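Cell division GTPase FtsZ, diverged (Clostridium botulinum C, PDB 3V3T) is a diverged member of the tubulin/FtsZ family of cytoskeletal proteins, built on a Rossmann-like core of parallel strands flanked by helices. Local coordinates at residues H50-P55 / Y75-A80; V92-T97 / P109-A114; Q81-F86 / Q116-K121; N18-L23 / A32-T37; K65-Y70 / S104-P109. The protein carries 1 engineered substitution. One frame throughout, in Å; residues are numbered along the deposited sequence.

In the fold
All five contacts lie in the region related to the GTPase domain of tubulin and FtsZ. Contact 4 closes first along the chain, holding helix 14-26 on one face of the mixed sheet. Contact 1 follows, on the opposite face at the edge strand 51-53. Contacts 2, 3 and 5 share helix 101-117, and contacts 1 and 3 share helix 75-85. The centres of contacts 1 and 2 are about 12 Å apart, and Ile78 packs on Ile110 between them; the centres of contacts 3 and 5 are about 20 Å apart, without touching. Contacts 1, 2, 3 and 5 thus build the helical layer opposite contact 4, giving an alpha/beta/alpha sandwich.

Contact 1 of 5, residues H50-P55 / Y75-A80; sequences HTYHIP and YKQIIA
Tyr52 leans from strand 51-53 onto helix 75-85, where it meets Ile78 along its ring and Gln77 at its hydroxyl. From CB the side chain heads for the helix, because CG stands anti to the backbone N (chi1 -178°) and the ring is carried straight out from the strand. On one flank of the ring, CD1 rests against Gln81 CG at 3.5 Å, one turn further along the helix. On the other flank CD2 approaches Ile78 CG1, and CE2 comes closer still, 3.5 Å from Ile78 CG1. This methylene meets the ring obliquely, the two side chains crossing at about a right angle. At the tip, Tyr52 OH gives a weak hydrogen bond of 3.4 Å to Gln77 OE1, which lies at the ring edge near its plane, with the amide turned 60° from the ring. A long, polar-ended aromatic suits such a half-buried place: its carbons cover the helix while its hydroxyl reaches the exposed Gln77. Ile54, just past the end of the strand, adds the tip of its side chain: its CD1 lies 3.6 Å from Ile78 CD1. The CG1-CD1 arm of Ile78 thus serves both, CG1 against the tyrosine ring and CD1 against Ile54. The backbone of Tyr52 bonds to Phe34 and Asn36 of the neighbouring parallel strand 31-36, and Ile78 also packs on Ile35 there. A helix laid over the edge strand of the parallel part of the sheet, with strand order 3-2-1-4, belongs to the Rossmann-like core of the tubulin/FtsZ fold.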
# COMPACT_ATOMS: atom_id res chain seq x y z
N HIS A 50 11.11 -12.22 11.33
CA HIS A 50 12.20 -11.26 11.56
C HIS A 50 11.69 -9.93 12.11
O HIS A 50 10.79 -9.32 11.55
CB HIS A 50 12.97 -11.03 10.27
CG HIS A 50 13.37 -12.31 9.59
ND1 HIS A 50 12.66 -12.83 8.53
CD2 HIS A 50 14.37 -13.18 9.84
CE1 HIS A 50 13.22 -13.96 8.15
NE2 HIS A 50 14.26 -14.20 8.93
N THR A 51 12.28 -9.49 13.21
CA THR A 51 11.90 -8.23 13.84
C THR A 51 13.13 -7.38 14.14
O THR A 51 14.24 -7.88 14.29
CB THR A 51 11.15 -8.47 15.16
OG1 THR A 51 11.99 -9.21 16.06
CG2 THR A 51 9.89 -9.25 14.93
N TYR A 52 12.92 -6.07 14.22
CA TYR A 52 13.97 -5.16 14.64
C TYR A 52 13.40 -4.13 15.59
O TYR A 52 12.62 -3.25 15.19
CB TYR A 52 14.61 -4.46 13.44
CG TYR A 52 15.75 -3.55 13.84
CD1 TYR A 52 17.02 -4.06 14.08
CD2 TYR A 52 15.55 -2.19 14.01
CE1 TYR A 52 18.06 -3.23 14.46
CE2 TYR A 52 16.58 -1.35 14.38
CZ TYR A 52 17.83 -1.88 14.61
OH TYR A 52 18.86 -1.04 14.98
N HIS A 53 13.81 -4.23 16.85
CA HIS A 53 13.37 -3.31 17.88
C HIS A 53 14.27 -2.09 17.89
O HIS A 53 15.49 -2.22 17.94
CB HIS A 53 13.42 -3.99 19.25
CG HIS A 53 12.92 -3.14 20.37
ND1 HIS A 53 13.76 -2.49 21.24
CD2 HIS A 53 11.66 -2.83 20.76
CE1 HIS A 53 13.04 -1.82 22.13
NE2 HIS A 53 11.77 -2.00 21.86
N ILE A 54 13.67 -0.90 17.86
CA ILE A 54 14.47 0.31 18.02
C ILE A 54 14.61 0.70 19.50
O ILE A 54 13.62 0.98 20.18
CB ILE A 54 13.89 1.47 17.22
CG1 ILE A 54 13.81 1.09 15.74
CG2 ILE A 54 14.75 2.71 17.43
CD1 ILE A 54 13.18 2.14 14.90
N PRO A 55 15.85 0.74 19.99
CA PRO A 55 16.16 1.05 21.40
C PRO A 55 15.41 2.28 21.92
O PRO A 55 15.36 2.47 23.14
CB PRO A 55 17.66 1.32 21.37
CG PRO A 55 18.16 0.47 20.24
CD PRO A 55 17.08 0.51 19.20
N TYR A 75 18.86 4.65 11.44
CA TYR A 75 18.28 4.50 10.10
C TYR A 75 19.11 3.56 9.23
O TYR A 75 18.56 2.76 8.48
CB TYR A 75 18.13 5.86 9.40
CG TYR A 75 17.06 6.75 9.98
CD1 TYR A 75 16.07 6.23 10.80
CD2 TYR A 75 17.04 8.11 9.71
CE1 TYR A 75 15.08 7.05 11.34
CE2 TYR A 75 16.06 8.93 10.23
CZ TYR A 75 15.08 8.39 11.04
OH TYR A 75 14.11 9.21 11.57
N LYS A 76 20.42 3.67 9.35
CA LYS A 76 21.33 2.89 8.52
C LYS A 76 21.46 1.44 8.99
O LYS A 76 21.63 0.53 8.17
CB LYS A 76 22.70 3.56 8.44
CG LYS A 76 22.68 4.91 7.74
CD LYS A 76 24.08 5.44 7.46
CE LYS A 76 24.74 4.68 6.31
NZ LYS A 76 26.13 5.16 6.06
N GLN A 77 21.39 1.22 10.30
CA GLN A 77 21.32 -0.15 10.80
C GLN A 77 20.02 -0.79 10.30
O GLN A 77 20.02 -1.94 9.85
CB GLN A 77 21.37 -0.19 12.32
CG GLN A 77 22.73 0.12 12.92
CD GLN A 77 22.97 -0.63 14.22
OE1 GLN A 77 22.21 -1.54 14.57
NE2 GLN A 77 24.03 -0.26 14.94
N ILE A 78 18.93 -0.05 10.38
CA ILE A 78 17.65 -0.58 9.96
C ILE A 78 17.70 -1.02 8.50
O ILE A 78 17.33 -2.15 8.16
CB ILE A 78 16.53 0.46 10.13
CG1 ILE A 78 16.35 0.81 11.62
CG2 ILE A 78 15.22 -0.06 9.51
CD1 ILE A 78 15.12 1.66 11.90
N ILE A 79 18.16 -0.13 7.64
CA ILE A 79 18.27 -0.42 6.23
C ILE A 79 19.17 -1.63 6.01
O ILE A 79 18.87 -2.48 5.18
CB ILE A 79 18.77 0.82 5.44
CG1 ILE A 79 17.64 1.86 5.33
CG2 ILE A 79 19.25 0.43 4.05
CD1 ILE A 79 18.10 3.24 4.98
N ALA A 80 20.26 -1.70 6.77
CA ALA A 80 21.18 -2.85 6.71
C ALA A 80 20.54 -4.17 7.13
O ALA A 80 20.84 -5.22 6.56
CB ALA A 80 22.46 -2.58 7.53

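Contact 2 of 5, residues V92-T97 / P109-A114; sequences VIFVAT and PILGLA
Strand 92-97 and helix 109-114 run almost antiparallel, at 167° with axes 10.0 Å apart at their closest, and Phe94 lies opposite Leu111. They are the first two elements of a beta-alpha-beta crossover, in which strand 91-97 passes through helix 101-117 to the parallel strand 122-129. Phe94 carries the whole interface from the strand side. Its CG is anti to the carbonyl carbon (chi1 -66°), which sends the ring out from the sheet and under the helix, where a large flat group can span the gap between the two layers. Leu111 covers one face. Its CB stands 4.2 Å from the ring centroid, 25° off the normal, a CH-pi contact displaced toward the rim. Over the same face Leu111 CA comes within 3.9 Å of Phe94 CE2, so the ring reaches the helix backbone. Leu111 CD1 continues along the same side and meets Phe94 CD2 at 3.9 Å. Ile110 approaches with its branch methyl: CG2 lies 3.7 Å from Phe94 CE1, at a slant to the ring, while its longer arm goes on to helix 75-85. The beta-branch is useful here because it lets one residue pack on the strand and on a neighbouring helix at once. The contact is entirely apolar and all four touching residues are buried, as befits the inside of an alpha/beta domain. Phe123 of strand 122-129 touches both Phe94 and Ala114, so the three elements of the crossover share this core. Ala114 CB sits at the ring edge, near its plane, 4.3 Å from Phe94 CZ.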
# COMPACT_ATOMS: atom_id res chain seq x y z
N VAL A 92 11.01 -3.45 -2.22
CA VAL A 92 10.95 -3.18 -0.80
C VAL A 92 9.73 -2.28 -0.54
O VAL A 92 9.59 -1.20 -1.12
CB VAL A 92 12.25 -2.48 -0.32
CG1 VAL A 92 12.22 -2.26 1.17
CG2 VAL A 92 13.47 -3.30 -0.69
N ILE A 93 8.82 -2.75 0.31
CA ILE A 93 7.59 -2.01 0.53
C ILE A 93 7.44 -1.67 1.99
O ILE A 93 7.28 -2.55 2.83
CB ILE A 93 6.36 -2.78 -0.00
CG1 ILE A 93 6.56 -3.15 -1.48
CG2 ILE A 93 5.07 -1.93 0.17
CD1 ILE A 93 5.44 -4.09 -2.06
N PHE A 94 7.52 -0.38 2.29
CA PHE A 94 7.33 0.07 3.65
C PHE A 94 5.83 0.20 3.87
O PHE A 94 5.07 0.52 2.95
CB PHE A 94 8.02 1.43 3.86
CG PHE A 94 9.50 1.37 3.75
CD1 PHE A 94 10.28 1.15 4.88
CD2 PHE A 94 10.13 1.50 2.52
CE1 PHE A 94 11.66 1.07 4.79
CE2 PHE A 94 11.50 1.43 2.42
CZ PHE A 94 12.27 1.21 3.56
N VAL A 95 5.41 -0.04 5.10
CA VAL A 95 4.00 -0.02 5.43
C VAL A 95 3.80 0.71 6.73
O VAL A 95 4.45 0.40 7.73
CB VAL A 95 3.49 -1.45 5.59
CG1 VAL A 95 1.99 -1.45 5.76
CG2 VAL A 95 3.88 -2.30 4.37
N ALA A 96 2.93 1.71 6.74
CA ALA A 96 2.70 2.46 7.97
C ALA A 96 1.28 2.98 8.11
O ALA A 96 0.65 3.38 7.12
CB ALA A 96 3.69 3.62 8.05
N THR A 97 0.81 3.01 9.34
CA THR A 97 -0.38 3.78 9.70
C THR A 97 0.09 5.22 9.85
O THR A 97 0.91 5.53 10.72
CB THR A 97 -1.00 3.25 11.01
OG1 THR A 97 -1.51 1.93 10.78
CG2 THR A 97 -2.15 4.12 11.45
N PRO A 109 11.84 9.14 6.36
CA PRO A 109 13.29 9.21 6.23
C PRO A 109 13.90 7.89 5.78
O PRO A 109 14.73 7.87 4.88
CB PRO A 109 13.77 9.56 7.64
CG PRO A 109 12.58 10.12 8.34
CD PRO A 109 11.37 9.48 7.71
N ILE A 110 13.49 6.78 6.40
CA ILE A 110 14.07 5.49 6.05
C ILE A 110 13.84 5.14 4.59
O ILE A 110 14.74 4.68 3.89
CB ILE A 110 13.59 4.35 6.95
CG1 ILE A 110 14.01 4.62 8.39
CG2 ILE A 110 14.22 3.05 6.54
CD1 ILE A 110 13.88 3.41 9.27
N LEU A 111 12.62 5.40 4.11
CA LEU A 111 12.31 5.19 2.70
C LEU A 111 13.14 6.13 1.80
O LEU A 111 13.76 5.69 0.84
CB LEU A 111 10.82 5.37 2.48
CG LEU A 111 10.16 5.53 1.12
CD1 LEU A 111 10.67 4.51 0.14
CD2 LEU A 111 8.66 5.34 1.34
N GLY A 112 13.19 7.41 2.13
CA GLY A 112 13.99 8.35 1.36
C GLY A 112 15.46 7.96 1.34
O GLY A 112 16.13 8.05 0.31
N LEU A 113 15.98 7.53 2.49
CA LEU A 113 17.37 7.16 2.61
C LEU A 113 17.70 5.86 1.87
O LEU A 113 18.75 5.76 1.22
CB LEU A 113 17.76 7.06 4.08
CG LEU A 113 19.20 6.62 4.36
CD1 LEU A 113 20.18 7.52 3.65
CD2 LEU A 113 19.46 6.64 5.86
N ALA A 114 16.80 4.88 1.95
CA ALA A 114 16.99 3.61 1.25
C ALA A 114 16.96 3.79 -0.26
O ALA A 114 17.76 3.20 -0.99
CB ALA A 114 15.93 2.58 1.68

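Contact 3 of 5, residues Q81-F86 / Q116-K121; sequences QIMEKF and QMYPNK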
# COMPACT_ATOMS: atom_id res chain seq x y z
N GLN A 81 19.67 -4.13 8.14
CA GLN A 81 18.93 -5.32 8.53
C GLN A 81 18.17 -5.87 7.33
O GLN A 81 18.27 -7.05 7.00
CB GLN A 81 17.93 -5.00 9.65
CG GLN A 81 18.56 -4.53 10.94
CD GLN A 81 19.40 -5.59 11.60
OE1 GLN A 81 19.15 -6.79 11.43
NE2 GLN A 81 20.42 -5.18 12.34
N ILE A 82 17.43 -4.99 6.67
CA ILE A 82 16.65 -5.39 5.50
C ILE A 82 17.54 -5.98 4.42
O ILE A 82 17.22 -7.02 3.84
CB ILE A 82 15.88 -4.20 4.91
CG1 ILE A 82 15.02 -3.53 5.99
CG2 ILE A 82 15.02 -4.65 3.74
CD1 ILE A 82 14.31 -2.28 5.54
N MET A 83 18.66 -5.32 4.17
CA MET A 83 19.54 -5.71 3.07
C MET A 83 20.40 -6.92 3.39
O MET A 83 20.82 -7.65 2.50
CB MET A 83 20.40 -4.52 2.65
CG MET A 83 19.59 -3.35 2.13
SD MET A 83 18.43 -3.91 0.87
CE MET A 83 17.39 -2.46 0.65
N GLU A 84 20.67 -7.14 4.67
CA GLU A 84 21.44 -8.32 5.06
C GLU A 84 20.64 -9.56 4.71
O GLU A 84 21.09 -10.41 3.93
CB GLU A 84 21.74 -8.31 6.55
CG GLU A 84 22.34 -9.61 7.06
CD GLU A 84 22.44 -9.67 8.57
OE1 GLU A 84 21.43 -10.00 9.22
OE2 GLU A 84 23.53 -9.38 9.11
N LYS A 85 19.44 -9.63 5.27
CA LYS A 85 18.61 -10.82 5.18
C LYS A 85 17.94 -10.98 3.82
O LYS A 85 17.79 -12.09 3.31
CB LYS A 85 17.56 -10.79 6.29
CG LYS A 85 18.15 -10.52 7.67
CD LYS A 85 17.07 -10.46 8.74
CE LYS A 85 17.69 -10.43 10.13
NZ LYS A 85 16.65 -10.51 11.19
N PHE A 86 17.54 -9.85 3.23
CA PHE A 86 16.70 -9.85 2.04
C PHE A 86 17.32 -9.07 0.89
O PHE A 86 16.62 -8.34 0.19
CB PHE A 86 15.31 -9.29 2.37
CG PHE A 86 14.67 -9.94 3.56
CD1 PHE A 86 14.29 -11.27 3.52
CD2 PHE A 86 14.48 -9.23 4.73
CE1 PHE A 86 13.71 -11.88 4.62
CE2 PHE A 86 13.89 -9.83 5.84
CZ PHE A 86 13.51 -11.15 5.79
N GLN A 116 17.88 6.36 -1.93
CA GLN A 116 19.15 6.94 -2.38
C GLN A 116 20.27 5.90 -2.35
O GLN A 116 21.13 5.88 -3.23
CB GLN A 116 19.56 8.18 -1.56
CG GLN A 116 18.65 9.40 -1.73
CD GLN A 116 18.36 9.75 -3.19
OE1 GLN A 116 17.22 10.03 -3.56
NE2 GLN A 116 19.40 9.73 -4.03
N MET A 117 20.25 5.04 -1.34
CA MET A 117 21.33 4.07 -1.16
C MET A 117 21.22 2.88 -2.10
O MET A 117 22.22 2.27 -2.44
CB MET A 117 21.36 3.56 0.29
CG MET A 117 21.73 4.60 1.33
SD MET A 117 21.55 3.93 2.99
CE MET A 117 22.87 2.72 3.02
N TYR A 118 20.00 2.54 -2.51
CA TYR A 118 19.80 1.41 -3.40
C TYR A 118 18.95 1.78 -4.60
O TYR A 118 17.80 1.36 -4.71
CB TYR A 118 19.19 0.24 -2.63
CG TYR A 118 20.11 -0.22 -1.54
CD1 TYR A 118 21.10 -1.16 -1.80
CD2 TYR A 118 20.04 0.33 -0.27
CE1 TYR A 118 21.98 -1.56 -0.82
CE2 TYR A 118 20.93 -0.07 0.73
CZ TYR A 118 21.89 -1.02 0.44
OH TYR A 118 22.78 -1.44 1.41
N PRO A 119 19.54 2.55 -5.52
CA PRO A 119 18.85 3.16 -6.67
C PRO A 119 18.29 2.11 -7.63
O PRO A 119 17.32 2.40 -8.35
CB PRO A 119 19.96 3.96 -7.37
CG PRO A 119 21.17 3.91 -6.45
CD PRO A 119 21.00 2.68 -5.62
N ASN A 120 18.87 0.91 -7.63
CA ASN A 120 18.44 -0.17 -8.51
C ASN A 120 17.29 -1.04 -7.97
O ASN A 120 16.68 -1.81 -8.72
CB ASN A 120 19.63 -1.06 -8.89
CG ASN A 120 20.55 -0.37 -9.89
OD1 ASN A 120 20.09 0.30 -10.81
ND2 ASN A 120 21.86 -0.53 -9.70
N LYS A 121 16.98 -0.90 -6.68
CA LYS A 121 15.79 -1.56 -6.14
C LYS A 121 14.55 -0.71 -6.35
O LYS A 121 14.64 0.51 -6.50
CB LYS A 121 15.96 -1.89 -4.65
CG LYS A 121 17.10 -2.87 -4.36
CD LYS A 121 17.09 -3.33 -2.90
CE LYS A 121 18.33 -4.16 -2.55
NZ LYS A 121 18.43 -5.43 -3.32
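The sulfur of Met83 stands almost exactly above the ring of Tyr118, 4.4 Å from its centroid and only 4° off the normal. This is a Met-aromatic contact with the sulfur over the ring face, and the methionine reaches across with neighbouring carbons as well. Met83 CG lies over the outer end of the same face, 3.7 Å from Tyr118 CZ, and makes a CH-pi contact 28° from the normal. Met83 CE spreads toward the opposite part of the rim, near Tyr118 CD2 and CG. The bend at chi2 (-51°) folds the chain back so that CG, SD and CE can all follow the ring, the two side chains sliding past each other in opposite directions. Lys121 meets the sulfur from another direction, its CE 3.4 Å from Met83 SD and its CD 3.7 Å from Met83 CE. Tyr118 and Lys121 are the ends of a type I beta turn, closed by Lys121 N to Tyr118 O at 3.1 Å, and this turn, at the end of helix 101-117, brings both side chains to Met83 of helix 75-85. The charged end of Lys121 goes past the contact: NZ donates hydrogen bonds to the carbonyl oxygens of Ser87 and Cys89, just beyond helix 75-85. The lysine therefore works in two ways, as an aliphatic surface for Met83 and as a polar tie between two chain regions. Methionine suits the place because it is flexible and polarisable, which lets it bind to an aromatic face and an alkyl chain in a partly exposed junction without directional bonds.

Contact 4 of 5, residues N18-L23 / A32-T37; sequences NIVDTL and ALFINT
Apolar packing dominates where Val20 of helix 14-26 meets Ala32 and Phe34 of strand 31-36. Val20 CG1, placed anti to the backbone N (chi1 177°), lies 3.6 Å from Phe34 CZ and 3.8 Å from Ala32 CB, wedged between the ring's end and the small methyl. It comes at the ring aslant, neither squarely over it nor in its plane. The residue types are well matched: Ala32 leaves the helix close to the strand, Phe34 spans the wider gap two residues on, and the branched valine fills the corner between them. A second kind of contact is between ring and backbone. Asp21 N lies in the plane of the Phe34 ring at its edge, 3.7 Å from CE1; the aromatic rim abuts the helix backbone, and with the nitrogen in the ring plane this is not an N-H...pi contact. The polar interactions are made beside this interface. The buried carboxylate of Asp21 is satisfied by two backbone amides, OD1 by His47 N and OD2 by Lys46 N, which ties the helix to the chain beyond the strand. Within the helix, Asn18 O accepts twice from Thr22, from N and from OG1, each at 2.9 Å and from opposite faces of the carbonyl plane; threonine thus folds its hydroxyl back onto its own helix. Helix 14-26 links strands 7-11 and 31-36 in a beta-alpha-beta unit. Val20 also packs on Phe9 and Pro11 of the first strand, Thr22 and Leu23 turn to Ala180 of helix 172-187, and the opposite side of strand 31-36 supports helix 75-85 through Leu33 and Ile35.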
# COMPACT_ATOMS: atom_id res chain seq x y z
N ASN A 18 0.53 -4.78 11.90
CA ASN A 18 -0.72 -5.55 11.87
C ASN A 18 -1.13 -5.88 10.45
O ASN A 18 -1.66 -6.96 10.17
CB ASN A 18 -1.83 -4.80 12.62
CG ASN A 18 -1.60 -4.78 14.13
OD1 ASN A 18 -0.86 -5.61 14.67
ND2 ASN A 18 -2.21 -3.82 14.81
N ILE A 19 -0.87 -4.94 9.54
CA ILE A 19 -1.18 -5.15 8.14
C ILE A 19 -0.34 -6.26 7.54
O ILE A 19 -0.86 -7.15 6.87
CB ILE A 19 -0.99 -3.85 7.35
CG1 ILE A 19 -2.11 -2.86 7.69
CG2 ILE A 19 -0.98 -4.15 5.85
CD1 ILE A 19 -1.86 -1.45 7.24
N VAL A 20 0.96 -6.22 7.79
CA VAL A 20 1.85 -7.24 7.24
C VAL A 20 1.66 -8.59 7.93
O VAL A 20 1.71 -9.63 7.27
CB VAL A 20 3.32 -6.76 7.27
CG1 VAL A 20 4.26 -7.86 6.77
CG2 VAL A 20 3.44 -5.53 6.40
N ASP A 21 1.44 -8.57 9.24
CA ASP A 21 1.13 -9.77 9.99
C ASP A 21 -0.12 -10.44 9.42
O ASP A 21 -0.19 -11.66 9.27
CB ASP A 21 0.90 -9.41 11.45
CG ASP A 21 1.03 -10.59 12.38
OD1 ASP A 21 1.78 -11.53 12.03
OD2 ASP A 21 0.40 -10.58 13.45
N THR A 22 -1.13 -9.63 9.10
CA THR A 22 -2.36 -10.17 8.50
C THR A 22 -2.09 -10.78 7.14
O THR A 22 -2.52 -11.90 6.85
CB THR A 22 -3.45 -9.08 8.38
OG1 THR A 22 -3.88 -8.71 9.69
CG2 THR A 22 -4.64 -9.59 7.58
N LEU A 23 -1.36 -10.06 6.29
CA LEU A 23 -1.00 -10.60 4.98
C LEU A 23 -0.29 -11.95 5.07
O LEU A 23 -0.64 -12.90 4.37
CB LEU A 23 -0.15 -9.60 4.19
CG LEU A 23 0.42 -10.09 2.86
CD1 LEU A 23 -0.67 -10.67 1.96
CD2 LEU A 23 1.18 -8.96 2.15
N ALA A 32 9.53 -10.29 5.28
CA ALA A 32 9.13 -9.17 6.12
C ALA A 32 10.13 -8.96 7.24
O ALA A 32 10.61 -9.91 7.84
CB ALA A 32 7.72 -9.39 6.71
N LEU A 33 10.43 -7.69 7.52
CA LEU A 33 11.20 -7.30 8.69
C LEU A 33 10.34 -6.31 9.45
O LEU A 33 10.15 -5.17 9.01
CB LEU A 33 12.50 -6.63 8.27
CG LEU A 33 13.34 -6.11 9.45
CD1 LEU A 33 13.89 -7.27 10.27
CD2 LEU A 33 14.48 -5.23 8.98
N PHE A 34 9.78 -6.73 10.57
CA PHE A 34 8.92 -5.82 11.32
C PHE A 34 9.76 -4.89 12.18
O PHE A 34 10.61 -5.34 12.95
CB PHE A 34 7.95 -6.59 12.19
CG PHE A 34 6.98 -7.45 11.42
CD1 PHE A 34 5.64 -7.10 11.34
CD2 PHE A 34 7.39 -8.62 10.82
CE1 PHE A 34 4.74 -7.90 10.67
CE2 PHE A 34 6.51 -9.42 10.14
CZ PHE A 34 5.18 -9.06 10.06
N ILE A 35 9.53 -3.60 12.03
CA ILE A 35 10.33 -2.60 12.71
C ILE A 35 9.44 -1.81 13.65
O ILE A 35 8.34 -1.40 13.26
CB ILE A 35 10.96 -1.65 11.68
CG1 ILE A 35 11.99 -2.40 10.83
CG2 ILE A 35 11.59 -0.45 12.36
CD1 ILE A 35 12.05 -1.93 9.37
N ASN A 36 9.91 -1.60 14.87
CA ASN A 36 9.08 -0.91 15.86
C ASN A 36 9.88 -0.40 17.07
O ASN A 36 10.89 -0.97 17.45
CB ASN A 36 7.97 -1.86 16.34
CG ASN A 36 6.70 -1.12 16.76
OD1 ASN A 36 6.74 0.02 17.24
ND2 ASN A 36 5.56 -1.78 16.59
N THR A 37 9.40 0.70 17.66
CA THR A 37 9.91 1.17 18.94
C THR A 37 9.35 0.34 20.09
O THR A 37 9.97 0.24 21.15
CB THR A 37 9.56 2.66 19.17
OG1 THR A 37 8.18 2.89 18.87
CG2 THR A 37 10.41 3.55 18.27

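Contact 5 of 5, residues K65-Y70 / S104-P109; sequences KKAVGY and SGITPP
Val68 and Ile106 reach across in opposite directions, Val68 CG2 to the carbonyl of Gly105 and Ile106 CD1 to Ala67, with Ala67 and Gly105 as the small residues that make room. The helix axes come within 8.1 Å and run at 46°, and the closest CA atoms, those of Val68 and Gly105, are 5.5 Å apart. Val68 points its CG2 branch at the Gly105 carbonyl, 3.2 Å from O, a tight touch between a methyl and a carbonyl oxygen. Gly105 suits this spot because the direction a CB would take leads straight at Val68 CG2; with only backbone there, its carbonyl can come right up to the valine. Ile106 answers from the other helix. Its CG1 is anti to the carbonyl carbon (chi1 -68°), and the extended arm ends at CD1, 3.5 Å from Ala67 O and 3.7 Å from Ala67 CB. Halfway along the arm, CG1 passes 4.1 Å from Val68 N. The isoleucine tip therefore rests on the helix backbone as much as on a side chain, and the short alanine lets it approach. Beyond the pair, Tyr75 of helix 75-85 touches both Val68 and Ile106, and Arg64 adds a hydrogen bond from NH2 to Ser104 O, a polar tie at the start of the contact. Close crossing over glycine and alanine is a familiar way for helices to pack. Here the glycine belongs to a run, GGAGSG, that resembles the glycine-rich signature of the tubulin/FtsZ family at the start of a core helix, and helix 64-71 packs on its last glycine, Gly105.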
# COMPACT_ATOMS: atom_id res chain seq x y z
N LYS A 65 7.60 12.94 17.10
CA LYS A 65 8.80 13.65 17.53
C LYS A 65 9.74 12.72 18.30
O LYS A 65 10.96 12.81 18.17
CB LYS A 65 8.44 14.85 18.42
CG LYS A 65 7.51 15.86 17.77
CD LYS A 65 7.18 16.99 18.74
CE LYS A 65 6.37 18.10 18.08
NZ LYS A 65 6.14 19.27 18.99
N LYS A 66 9.15 11.84 19.11
CA LYS A 66 9.91 10.90 19.94
C LYS A 66 10.37 9.68 19.15
O LYS A 66 11.51 9.23 19.30
CB LYS A 66 9.09 10.46 21.16
CG LYS A 66 9.02 11.49 22.27
CD LYS A 66 8.17 10.97 23.41
CE LYS A 66 8.00 12.00 24.51
NZ LYS A 66 7.08 11.49 25.57
N ALA A 67 9.48 9.13 18.33
CA ALA A 67 9.85 8.04 17.43
C ALA A 67 11.11 8.41 16.66
O ALA A 67 12.10 7.67 16.67
CB ALA A 67 8.70 7.73 16.47
N VAL A 68 11.06 9.56 15.99
CA VAL A 68 12.17 10.09 15.20
C VAL A 68 13.48 10.21 16.00
O VAL A 68 14.54 9.78 15.53
CB VAL A 68 11.81 11.47 14.62
CG1 VAL A 68 13.06 12.19 14.11
CG2 VAL A 68 10.77 11.33 13.52
N GLY A 69 13.41 10.79 17.19
CA GLY A 69 14.58 11.02 18.02
C GLY A 69 15.37 9.76 18.38
O GLY A 69 16.60 9.78 18.39
N TYR A 70 14.65 8.68 18.66
CA TYR A 70 15.27 7.40 19.03
C TYR A 70 15.87 6.68 17.82
O TYR A 70 16.87 5.96 17.94
CB TYR A 70 14.25 6.48 19.72
CG TYR A 70 13.72 7.01 21.03
CD1 TYR A 70 14.52 7.77 21.86
CD2 TYR A 70 12.40 6.77 21.42
CE1 TYR A 70 14.04 8.27 23.06
CE2 TYR A 70 11.91 7.26 22.61
CZ TYR A 70 12.74 8.01 23.43
OH TYR A 70 12.26 8.51 24.62
N SER A 104 4.39 7.40 11.12
CA SER A 104 4.44 8.70 10.48
C SER A 104 5.85 9.32 10.48
O SER A 104 6.26 9.96 9.52
CB SER A 104 3.46 9.65 11.16
OG SER A 104 3.71 10.99 10.77
N GLY A 105 6.59 9.16 11.58
CA GLY A 105 7.84 9.87 11.74
C GLY A 105 9.08 9.19 11.18
O GLY A 105 10.01 9.85 10.74
N ILE A 106 9.08 7.87 11.21
CA ILE A 106 10.27 7.11 10.86
C ILE A 106 10.24 6.62 9.42
O ILE A 106 11.29 6.53 8.79
CB ILE A 106 10.46 5.93 11.85
CG1 ILE A 106 10.81 6.49 13.23
CG2 ILE A 106 11.54 4.99 11.38
CD1 ILE A 106 10.69 5.47 14.35
N THR A 107 9.05 6.34 8.88
CA THR A 107 8.96 5.74 7.55
C THR A 107 9.51 6.64 6.43
O THR A 107 10.20 6.16 5.54
CB THR A 107 7.52 5.35 7.18
OG1 THR A 107 6.94 4.60 8.24
CG2 THR A 107 7.50 4.52 5.90
N PRO A 108 9.16 7.93 6.43
CA PRO A 108 9.63 8.76 5.32
C PRO A 108 11.16 8.85 5.24
O PRO A 108 11.73 8.64 4.17
CB PRO A 108 9.01 10.14 5.61
CG PRO A 108 7.77 9.82 6.38
CD PRO A 108 8.16 8.64 7.26
N PRO A 109 11.84 9.14 6.36
CA PRO A 109 13.29 9.21 6.23
C PRO A 109 13.90 7.89 5.78
O PRO A 109 14.73 7.87 4.88
CB PRO A 109 13.77 9.56 7.64
CG PRO A 109 12.58 10.12 8.34
CD PRO A 109 11.37 9.48 7.71